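Local atomic coordinates of transcriptional regulators (LACI-FAMILY TRANSCRIPTIONAL REGULATORY PROTEIN) (Corynebacterium glutamicum, PDB entry 3GYB), a protein that probably regulates transcription as a LacI-family repressor or activator, pairing DNA binding with an effector-binding domain of the periplasmic-binding-protein type. Residues N100-G105 with S128-R133; I180-S183 with T187-G190. All coordinates share one frame; numbering follows the deposited sequence.

Contact 1: residues N100-G105 with S128-R133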
loop_
_atom_site.group_PDB
_atom_site.type_symbol
_atom_site.label_atom_id
_atom_site.label_comp_id
_atom_site.label_asym_id
_atom_site.label_seq_id
_atom_site.Cartn_x
_atom_site.Cartn_y
_atom_site.Cartn_z
ATOM N N ASN A 100 -6.902 17.877 -6.189
ATOM C CA ASN A 100 -7.728 18.474 -5.160
ATOM C C ASN A 100 -7.060 19.790 -4.790
ATOM O O ASN A 100 -5.931 20.057 -5.203
ATOM C CB ASN A 100 -7.826 17.546 -3.938
ATOM C CG ASN A 100 -6.647 17.685 -2.989
ATOM O OD1 ASN A 100 -5.491 17.776 -3.410
ATOM N ND2 ASN A 100 -6.936 17.677 -1.697
ATOM N N ASP A 101 -7.766 20.622 -4.037
ATOM C CA ASP A 101 -7.217 21.897 -3.609
ATOM C C ASP A 101 -6.415 21.649 -2.330
ATOM O O ASP A 101 -6.993 21.547 -1.250
ATOM C CB ASP A 101 -8.352 22.877 -3.320
ATOM C CG ASP A 101 -7.857 24.275 -3.043
ATOM O OD1 ASP A 101 -6.721 24.424 -2.543
ATOM O OD2 ASP A 101 -8.618 25.225 -3.315
ATOM N N ASP A 102 -5.095 21.550 -2.462
ATOM C CA ASP A 102 -4.218 21.299 -1.316
ATOM C C ASP A 102 -4.233 22.418 -0.290
ATOM O O ASP A 102 -4.095 22.173 0.908
ATOM C CB ASP A 102 -2.779 21.071 -1.779
ATOM C CG ASP A 102 -2.594 19.733 -2.450
ATOM O OD1 ASP A 102 -2.955 18.710 -1.828
ATOM O OD2 ASP A 102 -2.088 19.707 -3.591
ATOM N N PHE A 103 -4.377 23.654 -0.755
ATOM C CA PHE A 103 -4.413 24.774 0.172
ATOM C C PHE A 103 -5.633 24.642 1.074
ATOM O O PHE A 103 -5.539 24.802 2.292
ATOM C CB PHE A 103 -4.454 26.093 -0.600
ATOM C CG PHE A 103 -3.206 26.364 -1.390
ATOM C CD1 PHE A 103 -1.988 26.549 -0.744
ATOM C CD2 PHE A 103 -3.244 26.420 -2.779
ATOM C CE1 PHE A 103 -0.824 26.785 -1.469
ATOM C CE2 PHE A 103 -2.083 26.656 -3.513
ATOM C CZ PHE A 103 -0.873 26.839 -2.857
ATOM N N ARG A 104 -6.776 24.329 0.473
ATOM C CA ARG A 104 -8.015 24.165 1.222
ATOM C C ARG A 104 -7.934 22.957 2.158
ATOM O O ARG A 104 -8.334 23.034 3.320
ATOM C CB ARG A 104 -9.190 23.999 0.254
ATOM C CG ARG A 104 -10.529 23.691 0.913
ATOM C CD ARG A 104 -10.921 24.744 1.938
ATOM N NE ARG A 104 -12.225 24.452 2.525
ATOM C CZ ARG A 104 -12.652 24.939 3.685
ATOM N NH1 ARG A 104 -11.877 25.749 4.393
ATOM N NH2 ARG A 104 -13.854 24.609 4.141
ATOM N N GLY A 105 -7.415 21.846 1.642
ATOM C CA GLY A 105 -7.296 20.643 2.448
ATOM C C GLY A 105 -6.463 20.850 3.697
ATOM O O GLY A 105 -6.851 20.435 4.793
ATOM N N SER A 128 7.316 17.353 -1.872
ATOM C CA SER A 128 6.639 17.346 -3.165
ATOM C C SER A 128 5.897 18.651 -3.431
ATOM O O SER A 128 5.821 19.522 -2.561
ATOM C CB SER A 128 5.639 16.197 -3.218
ATOM O OG SER A 128 4.648 16.376 -2.222
ATOM N N GLY A 129 5.349 18.775 -4.638
ATOM C CA GLY A 129 4.601 19.966 -4.996
ATOM C C GLY A 129 3.382 20.108 -4.107
ATOM O O GLY A 129 3.055 21.203 -3.646
ATOM N N ALA A 130 2.696 18.994 -3.869
ATOM C CA ALA A 130 1.521 19.006 -3.010
ATOM C C ALA A 130 1.991 19.260 -1.581
ATOM O O ALA A 130 1.329 19.957 -0.810
ATOM C CB ALA A 130 0.788 17.672 -3.101
ATOM N N GLY A 131 3.145 18.692 -1.238
ATOM C CA GLY A 131 3.690 18.874 0.094
ATOM C C GLY A 131 3.963 20.335 0.401
ATOM O O GLY A 131 3.634 20.825 1.485
ATOM N N LEU A 132 4.568 21.036 -0.553
ATOM C CA LEU A 132 4.881 22.449 -0.367
ATOM C C LEU A 132 3.609 23.258 -0.168
ATOM O O LEU A 132 3.548 24.123 0.705
ATOM C CB LEU A 132 5.663 22.986 -1.571
ATOM C CG LEU A 132 7.190 22.981 -1.440
ATOM C CD1 LEU A 132 7.705 21.562 -1.285
ATOM C CD2 LEU A 132 7.805 23.642 -2.666
ATOM N N ARG A 133 2.594 22.971 -0.976
ATOM C CA ARG A 133 1.323 23.670 -0.870
ATOM C C ARG A 133 0.684 23.444 0.499
ATOM O O ARG A 133 0.170 24.378 1.115
ATOM C CB ARG A 133 0.368 23.208 -1.977
ATOM C CG ARG A 133 0.762 23.682 -3.377
ATOM C CD ARG A 133 -0.360 23.419 -4.380
ATOM N NE ARG A 133 -0.483 22.009 -4.742
ATOM C CZ ARG A 133 0.281 21.395 -5.641
ATOM N NH1 ARG A 133 1.232 22.068 -6.278
ATOM N NH2 ARG A 133 0.085 20.111 -5.915
#

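Contact 2: residues I180-S183 with T187-G190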
loop_
_atom_site.group_PDB
_atom_site.type_symbol
_atom_site.label_atom_id
_atom_site.label_comp_id
_atom_site.label_asym_id
_atom_site.label_seq_id
_atom_site.Cartn_x
_atom_site.Cartn_y
_atom_site.Cartn_z
ATOM N N ILE A 180 -0.397 16.911 15.648
ATOM C CA ILE A 180 0.411 16.921 14.441
ATOM C C ILE A 180 -0.452 16.790 13.197
ATOM O O ILE A 180 -1.343 15.938 13.142
ATOM C CB ILE A 180 1.419 15.740 14.432
ATOM C CG1 ILE A 180 2.436 15.909 15.562
ATOM C CG2 ILE A 180 2.117 15.658 13.077
ATOM C CD1 ILE A 180 3.344 14.693 15.773
ATOM N N PHE A 181 -0.215 17.660 12.218
ATOM C CA PHE A 181 -0.902 17.570 10.938
ATOM C C PHE A 181 0.161 17.007 10.004
ATOM O O PHE A 181 1.109 17.701 9.633
ATOM C CB PHE A 181 -1.387 18.941 10.434
ATOM C CG PHE A 181 -1.658 18.984 8.945
ATOM C CD1 PHE A 181 -2.254 17.906 8.292
ATOM C CD2 PHE A 181 -1.308 20.102 8.197
ATOM C CE1 PHE A 181 -2.493 17.939 6.921
ATOM C CE2 PHE A 181 -1.544 20.145 6.823
ATOM C CZ PHE A 181 -2.135 19.062 6.184
ATOM N N SER A 182 0.018 15.732 9.659
ATOM C CA SER A 182 0.956 15.056 8.778
ATOM C C SER A 182 0.596 15.350 7.325
ATOM O O SER A 182 -0.565 15.245 6.933
ATOM C CB SER A 182 0.908 13.546 9.030
ATOM O OG SER A 182 1.894 12.883 8.262
ATOM N N SER A 183 1.599 15.699 6.525
ATOM C CA SER A 183 1.364 16.037 5.128
ATOM C C SER A 183 0.592 14.957 4.383
ATOM O O SER A 183 -0.157 15.256 3.458
ATOM C CB SER A 183 2.692 16.319 4.415
ATOM O OG SER A 183 2.461 17.009 3.199
ATOM N N THR A 187 3.059 9.129 5.986
ATOM C CA THR A 187 3.923 9.782 6.959
ATOM C C THR A 187 3.270 9.675 8.343
ATOM O O THR A 187 3.952 9.464 9.349
ATOM C CB THR A 187 4.145 11.261 6.575
ATOM O OG1 THR A 187 4.905 11.310 5.359
ATOM C CG2 THR A 187 4.911 12.009 7.676
ATOM N N ALA A 188 1.946 9.798 8.382
ATOM C CA ALA A 188 1.198 9.720 9.638
ATOM C C ALA A 188 1.326 8.347 10.290
ATOM O O ALA A 188 1.267 8.233 11.518
ATOM C CB ALA A 188 -0.284 10.058 9.400
ATOM N N ILE A 189 1.479 7.306 9.475
ATOM C CA ILE A 189 1.644 5.955 10.005
ATOM C C ILE A 189 2.927 5.954 10.831
ATOM O O ILE A 189 2.996 5.332 11.890
ATOM C CB ILE A 189 1.758 4.902 8.877
ATOM C CG1 ILE A 189 0.490 4.909 8.023
ATOM C CG2 ILE A 189 1.983 3.519 9.474
ATOM C CD1 ILE A 189 -0.777 4.735 8.814
ATOM N N GLY A 190 3.942 6.660 10.333
ATOM C CA GLY A 190 5.196 6.759 11.058
ATOM C C GLY A 190 4.999 7.537 12.347
ATOM O O GLY A 190 5.533 7.174 13.403
#

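Contact 1: residues N100-G105 with S128-R133
D102 and R133 meet in a salt bridge between the first turns of helices 102-115 and 129-144. The arginine comes side-on and spends two nitrogens on a single carboxylate oxygen: NE of R133 lies 3.0 Å from OD2 of D102, and NH2 of R133 lies 3.2 Å from the same OD2. NE gives the straighter bond, with an N-H...O angle of 155°, and arrives on the anti side of the carboxylate; NH2 comes in nearly along the C-O direction. Both flat groups are close to coplanar, 26° apart, with OD2 at the guanidinium edge. The bend at chi3 of R133 (-74°) folds the chain back over its own first turn, where G129 O and A130 N lie against one guanidinium face. The CB of A130 fills in beside the carboxylate, 3.6 Å from OD2 of D102.

The other polar atoms have partners of their own. OD1 of D102 forms a salt bridge with NE of R134, so neighbouring arginines hold the two oxygens. NH1 of R133 donates to R88 O and T90 OG1, and NH2 has a second acceptor, T87 OG1.

Next to the ion pair, the F103 ring packs on the aliphatic part of R133. CB of R133 stands over a face, 4.2 Å from the ring centroid in a CH-pi contact, while CG of R133 comes 3.6 Å from CZ of F103. Each helix start has its own N-cap: D101 OD1 accepts from R104 N, and S128 OG accepts from G131 N.

Every nitrogen of the R133 guanidinium is bonded and both oxygens of D102 are held by arginine; the two positive charges would probably favour the ionised aspartate, and the bonds would help fix the carboxylate's rotation.

Contact 2: residues I180-S183 with T187-G190
S182, at the end of strand 179-182, points its CB at the first turn of helix 185-198 and packs against T187 and A188. The apolar part of the contact is small and close: CB of S182 lies 3.7 Å from CB of A188, methylene against methyl.

Segments 180-183 and 187-190 belong to a beta-alpha-beta unit that runs through strand 179-182 and helix 185-198 to strand 207-211, within the periplasmic-binding-protein-like domain. The contact lies just where the chain leaves the strand and turns into the helix, and the helix begins by folding back against the strand's last residue; the nearest pair of CA atoms is that of S182 and A188, 5.4 Å apart.

Among the polar atoms, OG of S182 is swung anti to its own nitrogen (chi1 -175°), which carries it in over the helix start. It comes 3.1 Å from N of A188, but the angle is too poor for a hydrogen bond; the hydroxyl is instead hydrogen-bonded to N184 O in the connecting turn. T187 turns its OG1 beside its backbone N (chi1 -67°), where it pairs with N184 OD1. This same rotation presents the T187 methyl to the serine in a close methyl-to-hydroxyl contact, with CG2 of T187 3.2 Å from OG of S182.

Contact 1 comes first along the chain and is complete before contact 2 begins; they lie about 15 Å apart, centre to centre. They touch directly, G131 CA lying 3.8 Å from S183 OG, and R134 also donates through NH1 to S183 O. Contact 1 joins two helix starts, contact 2 a strand end and the helix that follows it. Strand 179-182 lies next to strand 121-124, which leads into helix 129-144, and F181, beside S182 in contact 2, packs on helix 102-115 of contact 1, tying the two through one sheet-and-helix region. The magnesium ion is about 10 Å from the D102 side chain and about 13 Å from that of A188, so neither contact supplies it a ligand in this chain.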